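Local coordinates for protein putative aldo/keto reductase (PDB 4R9O) that probably acts as an NADP-dependent oxidoreductase, reducing carbonyl substrates or oxidising the matching alcohols in the manner of other aldo/keto reductases, at residues A55-G60 against L129-D134; L111-S116 against D123-L128; F158-F163 against T169-R174; Y102-R107 against P135-D140. All coordinates share one frame; numbering follows the deposited sequence.

Contact 1: residues A55-G60 against L129-D134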
loop_
_atom_site.group_PDB
_atom_site.type_symbol
_atom_site.label_atom_id
_atom_site.label_comp_id
_atom_site.label_asym_id
_atom_site.label_seq_id
_atom_site.Cartn_x
_atom_site.Cartn_y
_atom_site.Cartn_z
ATOM N N ALA C 55 10.744 13.585 -29.177
ATOM C CA ALA C 55 11.692 13.628 -28.054
ATOM C C ALA C 55 13.058 13.193 -28.549
ATOM O O ALA C 55 13.153 12.426 -29.500
ATOM C CB ALA C 55 11.237 12.738 -26.893
ATOM N N ASP C 56 14.115 13.666 -27.908
ATOM C CA ASP C 56 15.450 13.283 -28.356
ATOM C C ASP C 56 15.635 11.752 -28.325
ATOM O O ASP C 56 16.189 11.176 -29.259
ATOM C CB ASP C 56 16.532 13.995 -27.528
ATOM C CG ASP C 56 16.451 13.688 -26.030
ATOM O OD1 ASP C 56 15.377 13.268 -25.536
ATOM O OD2 ASP C 56 17.481 13.893 -25.352
ATOM N N ILE C 57 15.125 11.091 -27.288
ATOM C CA ILE C 57 15.384 9.660 -27.113
ATOM C C ILE C 57 14.562 8.706 -28.005
ATOM O O ILE C 57 14.950 7.545 -28.181
ATOM C CB ILE C 57 15.139 9.231 -25.653
ATOM C CG1 ILE C 57 13.665 9.411 -25.289
ATOM C CG2 ILE C 57 16.043 10.000 -24.691
ATOM C CD1 ILE C 57 13.198 8.448 -24.213
ATOM N N TYR C 58 13.441 9.174 -28.561
ATOM C CA TYR C 58 12.504 8.270 -29.250
ATOM C C TYR C 58 13.182 7.479 -30.363
ATOM O O TYR C 58 14.014 8.010 -31.105
ATOM C CB TYR C 58 11.316 9.044 -29.834
ATOM C CG TYR C 58 10.323 9.566 -28.811
ATOM C CD1 TYR C 58 10.245 9.019 -27.531
ATOM C CD2 TYR C 58 9.478 10.623 -29.123
ATOM C CE1 TYR C 58 9.340 9.509 -26.595
ATOM C CE2 TYR C 58 8.571 11.112 -28.207
ATOM C CZ TYR C 58 8.507 10.558 -26.944
ATOM O OH TYR C 58 7.600 11.072 -26.041
ATOM N N GLY C 59 12.837 6.197 -30.449
ATOM C CA GLY C 59 13.331 5.327 -31.496
ATOM C C GLY C 59 14.829 5.136 -31.410
ATOM O O GLY C 59 15.499 4.937 -32.422
ATOM N N GLY C 60 15.359 5.200 -30.193
ATOM C CA GLY C 60 16.784 5.040 -29.990
ATOM C C GLY C 60 17.554 6.211 -30.566
ATOM O O GLY C 60 18.572 6.020 -31.231
ATOM N N LEU C 129 10.258 20.533 -23.869
ATOM C CA LEU C 129 9.834 20.007 -22.574
ATOM C C LEU C 129 10.974 19.317 -21.814
ATOM O O LEU C 129 11.845 18.704 -22.417
ATOM C CB LEU C 129 8.688 19.007 -22.752
ATOM C CG LEU C 129 7.451 19.354 -23.583
ATOM C CD1 LEU C 129 6.461 18.185 -23.532
ATOM C CD2 LEU C 129 6.801 20.651 -23.106
ATOM N N ILE C 130 10.961 19.425 -20.490
ATOM C CA ILE C 130 11.695 18.495 -19.643
ATOM C C ILE C 130 10.882 17.200 -19.593
ATOM O O ILE C 130 9.719 17.186 -19.155
ATOM C CB ILE C 130 11.918 19.038 -18.203
ATOM C CG1 ILE C 130 12.467 20.467 -18.237
ATOM C CG2 ILE C 130 12.861 18.113 -17.417
ATOM C CD1 ILE C 130 13.896 20.565 -18.813
ATOM N N HIS C 131 11.501 16.116 -20.045
ATOM C CA HIS C 131 10.797 14.865 -20.316
ATOM C C HIS C 131 10.273 14.201 -19.045
ATOM O O HIS C 131 9.162 13.649 -19.015
ATOM C CB HIS C 131 11.737 13.914 -21.057
ATOM C CG HIS C 131 11.039 12.881 -21.894
ATOM N ND1 HIS C 131 11.656 12.244 -22.945
ATOM C CD2 HIS C 131 9.783 12.376 -21.824
ATOM C CE1 HIS C 131 10.809 11.389 -23.497
ATOM N NE2 HIS C 131 9.669 11.448 -22.835
ATOM N N ARG C 132 11.073 14.277 -17.990
ATOM C CA ARG C 132 10.706 13.643 -16.735
ATOM C C ARG C 132 11.304 14.417 -15.555
ATOM O O ARG C 132 12.353 15.054 -15.698
ATOM C CB ARG C 132 11.152 12.173 -16.732
ATOM C CG ARG C 132 9.989 11.228 -16.368
ATOM C CD ARG C 132 10.040 9.834 -16.984
ATOM N NE ARG C 132 8.901 9.616 -17.878
ATOM C CZ ARG C 132 8.956 8.973 -19.046
ATOM N NH1 ARG C 132 10.092 8.430 -19.461
ATOM N NH2 ARG C 132 7.865 8.843 -19.790
ATOM N N PRO C 133 10.625 14.381 -14.394
ATOM C CA PRO C 133 11.201 15.025 -13.211
ATOM C C PRO C 133 12.441 14.272 -12.736
ATOM O O PRO C 133 12.429 13.055 -12.574
ATOM C CB PRO C 133 10.074 14.959 -12.185
ATOM C CG PRO C 133 9.227 13.823 -12.605
ATOM C CD PRO C 133 9.296 13.808 -14.117
ATOM N N ASP C 134 13.508 15.026 -12.539
ATOM C CA ASP C 134 14.808 14.500 -12.182
ATOM C C ASP C 134 15.110 14.891 -10.732
ATOM O O ASP C 134 15.119 16.071 -10.412
ATOM C CB ASP C 134 15.830 15.063 -13.171
ATOM C CG ASP C 134 17.269 14.793 -12.786
ATOM O OD1 ASP C 134 17.554 13.825 -12.050
ATOM O OD2 ASP C 134 18.128 15.553 -13.278
HETATM O O HOH W 1 14.476 13.041 -23.020
#
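His131 touches three side chains of the 55-60 loop, Ala55, Ile57 and Tyr58, and has by far the most surface buried by the contact. Its first torsion, with CG anti to the backbone N (chi1 -155°), swings the imidazole off the end of strand 125-130 and into the loop. CE1 is the atom most used: it rests 3.7 Å from Ala55 CB and 3.9 Å from Ile57 CD1. Ile57 is bulky enough to place both CG1 and CD1 beside the imidazole, and its branched, apolar chain leaves the ring's polar atoms to other partners. The Tyr58 ring meets the imidazole obliquely, the two planes at 87°, and Tyr58 OH comes 3.8 Å from His131 NE2. Ala55 suits its place because its small CB lies 3.3 Å above the plane of the Tyr58 ring, over the centre, and still reaches the histidine.

Both polar ends of the imidazole are held. At His131 ND1 a water lies in the plane of the ring, its O 2.9 Å away, and that same water donates to Asp56 OD1 at 2.7 Å, bridging the two segments. NE2 is hydrogen-bonded to Glu224 of a second subunit, which also makes a weak hydrogen bond to Tyr58 OH. The stronger partner of that hydroxyl is Lys86 NZ, on strand 82-90.

A tyrosine that is probably the proton donor, with a lysine and a histidine gathered round its hydroxyl on neighbouring barrel strands or the loops after them, is the signature of the aldo/keto reductase active site.

Contact 2: residues L111-S116 against D123-L128; sequences LSAEQS and DYLDML
Ala113, on helix 106-119, sets CB 4.0 Å from Leu128 CD2 and 4.4 Å from Leu125 CD1, and such apolar touches make up the contact. The two leucines reach the helix by different routes: chi1 of 180° points the Leu128 side chain away from its own N, whereas CG of Leu125 lies beside the N, with the carbonyl carbon opposite (chi1 -49°). Leu128 presents CD2 and Leu125 CD1. Leu125 CD1 also approaches the backbone, 4.2 Å from Ala113 O, and touches Ser116 CB at 4.3 Å. Alanine fits here because its short side chain lets the helix come close to the strand, while leucine is long enough to span what separation remains.

The polar bonding runs to other partners: Ser116 turns its CB to Leu125, while its OG is hydrogen-bonded to Glu64, so this small residue serves both an apolar and a polar neighbour. The helix itself is held by routine backbone bonds such as Ser116 N to Ser112 O, 2.9 Å.

Leu149 and Val155 extend the apolar layer, and Thr85 of strand 82-90 packs on Leu125 and Leu128. Small residues of a helix laid against leucines are how an outer helix of a TIM barrel packs on the strand that follows it in the chain.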
loop_
_atom_site.group_PDB
_atom_site.type_symbol
_atom_site.label_atom_id
_atom_site.label_comp_id
_atom_site.label_asym_id
_atom_site.label_seq_id
_atom_site.Cartn_x
_atom_site.Cartn_y
_atom_site.Cartn_z
ATOM N N LEU C 111 22.510 21.736 -25.522
ATOM C CA LEU C 111 23.056 20.898 -26.582
ATOM C C LEU C 111 21.988 19.964 -27.156
ATOM O O LEU C 111 21.982 19.698 -28.353
ATOM C CB LEU C 111 24.254 20.097 -26.078
ATOM C CG LEU C 111 25.511 20.918 -25.740
ATOM C CD1 LEU C 111 26.659 20.013 -25.301
ATOM C CD2 LEU C 111 25.944 21.842 -26.884
ATOM N N SER C 112 21.080 19.483 -26.310
ATOM C CA SER C 112 19.967 18.650 -26.787
ATOM C C SER C 112 19.037 19.395 -27.743
ATOM O O SER C 112 18.669 18.873 -28.795
ATOM C CB SER C 112 19.154 18.122 -25.611
ATOM O OG SER C 112 19.939 17.245 -24.831
ATOM N N ALA C 113 18.653 20.611 -27.365
ATOM C CA ALA C 113 17.801 21.445 -28.205
ATOM C C ALA C 113 18.467 21.748 -29.539
ATOM O O ALA C 113 17.813 21.761 -30.583
ATOM C CB ALA C 113 17.453 22.738 -27.489
ATOM N N GLU C 114 19.770 21.993 -29.503
ATOM C CA GLU C 114 20.507 22.302 -30.720
ATOM C C GLU C 114 20.633 21.072 -31.618
ATOM O O GLU C 114 20.513 21.182 -32.839
ATOM C CB GLU C 114 21.878 22.888 -30.370
ATOM C CG GLU C 114 21.819 24.411 -30.272
ATOM C CD GLU C 114 22.963 25.029 -29.500
ATOM O OE1 GLU C 114 23.889 24.291 -29.090
ATOM O OE2 GLU C 114 22.931 26.266 -29.308
ATOM N N GLN C 115 20.834 19.898 -31.026
ATOM C CA GLN C 115 20.802 18.665 -31.816
ATOM C C GLN C 115 19.410 18.446 -32.427
ATOM O O GLN C 115 19.290 17.998 -33.572
ATOM C CB GLN C 115 21.202 17.450 -30.972
ATOM C CG GLN C 115 22.679 17.116 -31.028
ATOM C CD GLN C 115 23.190 16.962 -32.453
ATOM O OE1 GLN C 115 22.646 16.191 -33.243
ATOM N NE2 GLN C 115 24.233 17.713 -32.790
ATOM N N SER C 116 18.369 18.768 -31.661
ATOM C CA SER C 116 16.997 18.656 -32.144
ATOM C C SER C 116 16.800 19.516 -33.386
ATOM O O SER C 116 16.270 19.045 -34.393
ATOM C CB SER C 116 15.992 19.056 -31.056
ATOM O OG SER C 116 15.924 18.066 -30.042
ATOM N N ASP C 123 15.173 25.763 -37.825
ATOM C CA ASP C 123 15.943 26.702 -37.013
ATOM C C ASP C 123 15.240 27.127 -35.734
ATOM O O ASP C 123 15.792 27.917 -34.976
ATOM C CB ASP C 123 16.310 27.948 -37.817
ATOM C CG ASP C 123 15.104 28.651 -38.399
ATOM O OD1 ASP C 123 15.301 29.693 -39.062
ATOM O OD2 ASP C 123 13.968 28.167 -38.212
ATOM N N TYR C 124 14.031 26.619 -35.490
ATOM C CA TYR C 124 13.367 26.880 -34.211
ATOM C C TYR C 124 12.430 25.747 -33.812
ATOM O O TYR C 124 11.900 25.031 -34.669
ATOM C CB TYR C 124 12.594 28.205 -34.253
ATOM C CG TYR C 124 11.278 28.131 -35.001
ATOM C CD1 TYR C 124 10.077 27.933 -34.325
ATOM C CD2 TYR C 124 11.238 28.249 -36.387
ATOM C CE1 TYR C 124 8.875 27.855 -35.015
ATOM C CE2 TYR C 124 10.048 28.174 -37.078
ATOM C CZ TYR C 124 8.868 27.978 -36.390
ATOM O OH TYR C 124 7.685 27.904 -37.088
ATOM N N LEU C 125 12.248 25.596 -32.501
ATOM C CA LEU C 125 11.267 24.682 -31.931
ATOM C C LEU C 125 10.146 25.512 -31.345
ATOM O O LEU C 125 10.400 26.567 -30.766
ATOM C CB LEU C 125 11.877 23.792 -30.837
ATOM C CG LEU C 125 13.195 23.058 -31.109
ATOM C CD1 LEU C 125 13.759 22.485 -29.808
ATOM C CD2 LEU C 125 13.038 21.956 -32.152
ATOM N N ASP C 126 8.914 25.038 -31.487
ATOM C CA ASP C 126 7.766 25.739 -30.926
ATOM C C ASP C 126 7.706 25.549 -29.423
ATOM O O ASP C 126 7.384 26.478 -28.694
ATOM C CB ASP C 126 6.469 25.268 -31.573
ATOM C CG ASP C 126 6.408 25.618 -33.056
ATOM O OD1 ASP C 126 5.899 26.705 -33.390
ATOM O OD2 ASP C 126 6.880 24.807 -33.879
ATOM N N MET C 127 8.025 24.347 -28.964
ATOM C CA MET C 127 8.084 24.088 -27.535
ATOM C C MET C 127 9.102 23.005 -27.167
ATOM O O MET C 127 9.248 22.002 -27.860
ATOM C CB MET C 127 6.685 23.712 -27.005
ATOM C CG MET C 127 6.640 23.458 -25.495
ATOM S SD MET C 127 4.971 23.574 -24.789
ATOM C CE MET C 127 4.172 22.138 -25.504
ATOM N N LEU C 128 9.815 23.233 -26.067
ATOM C CA LEU C 128 10.744 22.247 -25.525
ATOM C C LEU C 128 10.299 21.840 -24.120
ATOM O O LEU C 128 9.993 22.699 -23.285
ATOM C CB LEU C 128 12.168 22.806 -25.500
ATOM C CG LEU C 128 13.270 21.894 -24.945
ATOM C CD1 LEU C 128 13.539 20.684 -25.852
ATOM C CD2 LEU C 128 14.544 22.674 -24.715
#

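Contact 3: residues F158-F163 against T169-R174; sequences FGVSNF and TLLQSR
Val160 and Leu171 meet methyl to methyl: Val160 CG1 lies 3.6 Å from Leu171 CD2, and the two side chains run antiparallel alongside each other. The same Leu171 methyl, CD2, also reaches the Phe163 ring, 4.3 Å from CE1 and approaching it obliquely. One leucine branch is therefore shared between Val160 of the strand and Phe163 in the loop after it. A chi1 of -175° turns the Leu171 side chain away from its own N and extends it from helix 165-173 toward the sheet.

Behind this first shell, Val160 and Phe163 brace one another. Val160 CB sits over the centre of the Phe163 ring, 3.6 Å above its plane, so the aromatic ring is backed by the strand on that face. A beta-branched valine suits an extended strand and makes a broad, stiff surface, while leucine on the helix supplies the longer reach needed where the nearest CA atoms, those of Val160 and Leu171, are 9.1 Å apart.

Farther out, Val142 of helix 139-151 packs on Leu171, and Pro133 and Met137 pack on Phe163. Gln172, one residue on from Leu171, bonds through its amide to Leu179 N and Phe177 O, tying the helix to the loop leading into strand 182-185.

Ser161, the last strand residue, and Asn162 just after it probably contact NADP; Val160, next to Ser161 in the strand, points instead to the helix. Wholly apolar, the contact lacks directional bonds, which implies that the beta-alpha-beta unit is joined here by hydrophobic burial and van der Waals contact.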
loop_
_atom_site.group_PDB
_atom_site.type_symbol
_atom_site.label_atom_id
_atom_site.label_comp_id
_atom_site.label_asym_id
_atom_site.label_seq_id
_atom_site.Cartn_x
_atom_site.Cartn_y
_atom_site.Cartn_z
ATOM N N PHE C 158 8.032 26.758 -23.472
ATOM C CA PHE C 158 8.634 25.731 -22.630
ATOM C C PHE C 158 7.580 25.055 -21.763
ATOM O O PHE C 158 6.593 25.675 -21.379
ATOM C CB PHE C 158 9.738 26.331 -21.745
ATOM C CG PHE C 158 10.842 26.999 -22.526
ATOM C CD1 PHE C 158 11.929 26.276 -22.968
ATOM C CD2 PHE C 158 10.788 28.359 -22.810
ATOM C CE1 PHE C 158 12.948 26.882 -23.696
ATOM C CE2 PHE C 158 11.800 28.977 -23.532
ATOM C CZ PHE C 158 12.880 28.233 -23.986
ATOM N N GLY C 159 7.807 23.783 -21.453
ATOM C CA GLY C 159 6.900 23.047 -20.600
ATOM C C GLY C 159 7.607 21.873 -19.972
ATOM O O GLY C 159 8.826 21.746 -20.075
ATOM N N VAL C 160 6.834 21.016 -19.323
ATOM C CA VAL C 160 7.360 19.826 -18.677
ATOM C C VAL C 160 6.481 18.634 -18.992
ATOM O O VAL C 160 5.418 18.774 -19.620
ATOM C CB VAL C 160 7.440 19.986 -17.141
ATOM C CG1 VAL C 160 8.366 21.131 -16.772
ATOM C CG2 VAL C 160 6.033 20.203 -16.561
ATOM N N SER C 161 6.927 17.464 -18.540
ATOM C CA SER C 161 6.199 16.222 -18.730
ATOM C C SER C 161 6.343 15.360 -17.476
ATOM O O SER C 161 7.451 15.209 -16.948
ATOM C CB SER C 161 6.707 15.483 -19.971
ATOM O OG SER C 161 6.029 14.250 -20.156
ATOM N N ASN C 162 5.207 14.858 -16.984
ATOM C CA ASN C 162 5.125 13.920 -15.861
ATOM C C ASN C 162 5.575 14.503 -14.528
ATOM O O ASN C 162 6.019 13.765 -13.656
ATOM C CB ASN C 162 5.931 12.662 -16.163
ATOM C CG ASN C 162 5.576 12.066 -17.507
ATOM O OD1 ASN C 162 4.426 11.727 -17.749
ATOM N ND2 ASN C 162 6.561 11.964 -18.403
ATOM N N PHE C 163 5.441 15.819 -14.382
ATOM C CA PHE C 163 5.770 16.522 -13.137
ATOM C C PHE C 163 4.636 16.458 -12.115
ATOM O O PHE C 163 3.451 16.511 -12.470
ATOM C CB PHE C 163 6.110 18.000 -13.426
ATOM C CG PHE C 163 7.556 18.241 -13.817
ATOM C CD1 PHE C 163 8.251 19.322 -13.309
ATOM C CD2 PHE C 163 8.207 17.397 -14.704
ATOM C CE1 PHE C 163 9.585 19.555 -13.661
ATOM C CE2 PHE C 163 9.536 17.623 -15.057
ATOM C CZ PHE C 163 10.221 18.709 -14.537
ATOM N N THR C 169 5.724 23.688 -9.703
ATOM C CA THR C 169 5.825 24.989 -9.070
ATOM C C THR C 169 7.277 25.410 -8.851
ATOM O O THR C 169 7.633 26.577 -9.007
ATOM C CB THR C 169 5.077 24.981 -7.741
ATOM O OG1 THR C 169 3.690 24.772 -8.022
ATOM C CG2 THR C 169 5.259 26.299 -7.014
ATOM N N LEU C 170 8.111 24.449 -8.489
ATOM C CA LEU C 170 9.540 24.692 -8.345
ATOM C C LEU C 170 10.131 25.294 -9.624
ATOM O O LEU C 170 10.777 26.345 -9.585
ATOM C CB LEU C 170 10.263 23.389 -7.992
ATOM C CG LEU C 170 11.795 23.422 -8.135
ATOM C CD1 LEU C 170 12.406 24.537 -7.255
ATOM C CD2 LEU C 170 12.391 22.060 -7.793
ATOM N N LEU C 171 9.910 24.629 -10.757
ATOM C CA LEU C 171 10.511 25.100 -11.995
ATOM C C LEU C 171 9.896 26.431 -12.372
ATOM O O LEU C 171 10.611 27.353 -12.749
ATOM C CB LEU C 171 10.347 24.079 -13.124
ATOM C CG LEU C 171 11.033 24.414 -14.452
ATOM C CD1 LEU C 171 12.502 24.815 -14.277
ATOM C CD2 LEU C 171 10.934 23.231 -15.406
ATOM N N GLN C 172 8.575 26.544 -12.235
ATOM C CA GLN C 172 7.880 27.766 -12.633
ATOM C C GLN C 172 8.404 28.991 -11.893
ATOM O O GLN C 172 8.501 30.079 -12.477
ATOM C CB GLN C 172 6.369 27.639 -12.397
ATOM C CG GLN C 172 5.575 28.875 -12.824
ATOM C CD GLN C 172 5.656 29.138 -14.336
ATOM O OE1 GLN C 172 4.885 28.582 -15.112
ATOM N NE2 GLN C 172 6.576 30.004 -14.745
ATOM N N SER C 173 8.747 28.813 -10.613
ATOM C CA SER C 173 9.220 29.929 -9.785
ATOM C C SER C 173 10.436 30.625 -10.390
ATOM O O SER C 173 10.641 31.814 -10.166
ATOM C CB SER C 173 9.552 29.458 -8.359
ATOM O OG SER C 173 10.628 28.534 -8.328
ATOM N N ARG C 174 11.214 29.898 -11.185
ATOM C CA ARG C 174 12.449 30.438 -11.733
ATOM C C ARG C 174 12.259 31.113 -13.092
ATOM O O ARG C 174 13.166 31.780 -13.581
ATOM C CB ARG C 174 13.496 29.336 -11.863
ATOM C CG ARG C 174 13.726 28.506 -10.584
ATOM C CD ARG C 174 14.077 29.397 -9.422
ATOM N NE ARG C 174 14.769 28.688 -8.345
ATOM C CZ ARG C 174 14.326 28.611 -7.095
ATOM N NH1 ARG C 174 13.182 29.191 -6.757
ATOM N NH2 ARG C 174 15.033 27.964 -6.179
#

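Contact 4: residues Y102-R107 against P135-D140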
loop_
_atom_site.group_PDB
_atom_site.type_symbol
_atom_site.label_atom_id
_atom_site.label_comp_id
_atom_site.label_asym_id
_atom_site.label_seq_id
_atom_site.Cartn_x
_atom_site.Cartn_y
_atom_site.Cartn_z
ATOM N N TYR C 102 18.784 10.307 -15.784
ATOM C CA TYR C 102 18.314 11.631 -16.162
ATOM C C TYR C 102 19.469 12.602 -16.241
ATOM O O TYR C 102 20.425 12.498 -15.474
ATOM C CB TYR C 102 17.289 12.152 -15.155
ATOM C CG TYR C 102 16.063 11.298 -14.999
ATOM C CD1 TYR C 102 15.352 10.850 -16.109
ATOM C CD2 TYR C 102 15.611 10.942 -13.740
ATOM C CE1 TYR C 102 14.221 10.070 -15.951
ATOM C CE2 TYR C 102 14.488 10.169 -13.576
ATOM C CZ TYR C 102 13.795 9.737 -14.676
ATOM O OH TYR C 102 12.680 8.955 -14.488
ATOM N N ILE C 103 19.386 13.536 -17.184
ATOM C CA ILE C 103 20.364 14.608 -17.291
ATOM C C ILE C 103 19.609 15.903 -17.536
ATOM O O ILE C 103 19.000 16.078 -18.595
ATOM C CB ILE C 103 21.390 14.377 -18.444
ATOM C CG1 ILE C 103 22.062 12.998 -18.350
ATOM C CG2 ILE C 103 22.452 15.482 -18.445
ATOM C CD1 ILE C 103 22.961 12.670 -19.575
ATOM N N THR C 104 19.627 16.802 -16.556
ATOM C CA THR C 104 18.927 18.067 -16.700
ATOM C C THR C 104 19.824 19.269 -16.433
ATOM O O THR C 104 19.341 20.347 -16.091
ATOM C CB THR C 104 17.687 18.137 -15.775
ATOM O OG1 THR C 104 18.062 17.839 -14.418
ATOM C CG2 THR C 104 16.624 17.150 -16.237
ATOM N N ASP C 105 21.129 19.084 -16.595
ATOM C CA ASP C 105 22.074 20.183 -16.476
ATOM C C ASP C 105 21.893 21.190 -17.618
ATOM O O ASP C 105 21.374 20.854 -18.686
ATOM C CB ASP C 105 23.509 19.641 -16.451
ATOM C CG ASP C 105 23.724 18.604 -15.345
ATOM O OD1 ASP C 105 23.324 18.869 -14.187
ATOM O OD2 ASP C 105 24.269 17.514 -15.633
ATOM N N ARG C 106 22.327 22.423 -17.375
ATOM C CA ARG C 106 22.190 23.522 -18.324
ATOM C C ARG C 106 22.778 23.234 -19.719
ATOM O O ARG C 106 22.129 23.485 -20.738
ATOM C CB ARG C 106 22.853 24.774 -17.749
ATOM C CG ARG C 106 22.635 26.048 -18.561
ATOM C CD ARG C 106 23.772 27.044 -18.335
ATOM N NE ARG C 106 24.961 26.654 -19.089
ATOM C CZ ARG C 106 25.347 27.215 -20.236
ATOM N NH1 ARG C 106 24.650 28.218 -20.763
ATOM N NH2 ARG C 106 26.441 26.781 -20.848
ATOM N N ARG C 107 24.004 22.722 -19.775
ATOM C CA ARG C 107 24.651 22.576 -21.072
ATOM C C ARG C 107 24.034 21.412 -21.869
ATOM O O ARG C 107 23.878 21.503 -23.091
ATOM C CB ARG C 107 26.171 22.405 -20.918
ATOM C CG ARG C 107 26.872 22.207 -22.261
ATOM C CD ARG C 107 28.404 22.189 -22.198
ATOM N NE ARG C 107 28.952 21.250 -23.183
ATOM C CZ ARG C 107 29.832 21.568 -24.127
ATOM N NH1 ARG C 107 30.263 20.641 -24.979
ATOM N NH2 ARG C 107 30.271 22.816 -24.235
ATOM N N PRO C 135 15.325 13.907 -9.844
ATOM C CA PRO C 135 15.643 14.250 -8.450
ATOM C C PRO C 135 16.855 15.182 -8.359
ATOM O O PRO C 135 16.971 15.928 -7.389
ATOM C CB PRO C 135 15.956 12.894 -7.814
ATOM C CG PRO C 135 16.369 12.036 -8.973
ATOM C CD PRO C 135 15.463 12.463 -10.084
ATOM N N LEU C 136 17.727 15.147 -9.370
ATOM C CA LEU C 136 18.877 16.041 -9.421
ATOM C C LEU C 136 18.572 17.371 -10.131
ATOM O O LEU C 136 19.477 18.182 -10.355
ATOM C CB LEU C 136 20.060 15.351 -10.117
ATOM C CG LEU C 136 20.738 14.244 -9.292
ATOM C CD1 LEU C 136 21.986 13.735 -9.992
ATOM C CD2 LEU C 136 21.053 14.733 -7.867
ATOM N N MET C 137 17.312 17.601 -10.486
ATOM C CA MET C 137 16.961 18.839 -11.170
ATOM C C MET C 137 17.231 20.087 -10.331
ATOM O O MET C 137 16.670 20.271 -9.246
ATOM C CB MET C 137 15.486 18.851 -11.595
ATOM C CG MET C 137 15.141 20.137 -12.330
ATOM S SD MET C 137 13.432 20.342 -12.854
ATOM C CE MET C 137 12.630 20.851 -11.333
ATOM N N ASP C 138 18.084 20.947 -10.873
ATOM C CA ASP C 138 18.369 22.255 -10.317
ATOM C C ASP C 138 17.626 23.281 -11.169
ATOM O O ASP C 138 18.006 23.549 -12.310
ATOM C CB ASP C 138 19.892 22.505 -10.307
ATOM C CG ASP C 138 20.279 23.834 -9.671
ATOM O OD1 ASP C 138 19.588 24.850 -9.878
ATOM O OD2 ASP C 138 21.311 23.867 -8.972
ATOM N N ALA C 139 16.557 23.845 -10.618
ATOM C CA ALA C 139 15.640 24.675 -11.398
ATOM C C ALA C 139 16.310 25.937 -11.964
ATOM O O ALA C 139 15.938 26.397 -13.044
ATOM C CB ALA C 139 14.430 25.050 -10.548
ATOM N N ASP C 140 17.291 26.477 -11.234
ATOM C CA ASP C 140 18.083 27.626 -11.694
ATOM C C ASP C 140 18.829 27.301 -12.982
ATOM O O ASP C 140 18.961 28.138 -13.868
ATOM C CB ASP C 140 19.115 28.058 -10.645
ATOM C CG ASP C 140 18.509 28.827 -9.484
ATOM O OD1 ASP C 140 17.328 29.235 -9.561
ATOM O OD2 ASP C 140 19.243 29.035 -8.489
HETATM O O HOH W 2 19.469 20.564 -13.096
#
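Thr104 adopts the rotamer that tucks OG1 between its own backbone N and carbonyl carbon (chi1 53°), bringing the oxygen 3.6 Å from Met137 CA and 4.0 Å from Met137 CB. Threonine suits the place because its small hydroxyl can lie against the Met137 backbone and still hydrogen-bond to Asp134 OD2. Met137, its chain fully extended as far as SD (chi1 -179°), carries its thioether away from the threonine, to pack on Val142, Phe163 and Leu170. A flexible, unbranched chain suits that route. Tyr102 adds a second touch, its CD2 4.0 Å from Pro135 CD, the two side chains crossing at about a right angle; the proline's CD methylene meets the phenol ring obliquely, and the stiff ring holds it there.

Polar linkage comes through a water, whose O donates to Thr104 O (3.0 Å) and accepts from Asp138 N (2.6 Å), joining the two backbones. Asp138 is the N-cap of helix 139-151, its OD1 taking a weak bond from Asp140 N, a place for which a short carboxylate is well suited. Arg285 of a third subunit forms a salt bridge with Asp105.

Two loops leading into successive outer helices, meeting at the end of the barrel where strands run out, are characteristic of the C-terminal face of a TIM barrel.

How the contacts relate
All four contacts belong to one sector of the barrel, around strands 125-130 and 155-161. Contact 1 is probably the catalytic end of it, holding the probable proton donor; contact 3, its centre 15 Å away, carries two of the probable NADP-binding residues, and His131 O accepts from Asn162 ND2 at 3.2 Å, joining the two. Contact 2 shares strand 125-130 with contact 1 and, by Leu128 O to Gly159 N (3.1 Å), the sheet with contact 3. Contact 4 lies 13 Å from contact 1 and 12 Å from contact 3, between centres; a salt bridge from Arg174 NE to Asp140 OD1 (2.9 Å) ties it to contact 3, where both meet the third subunit.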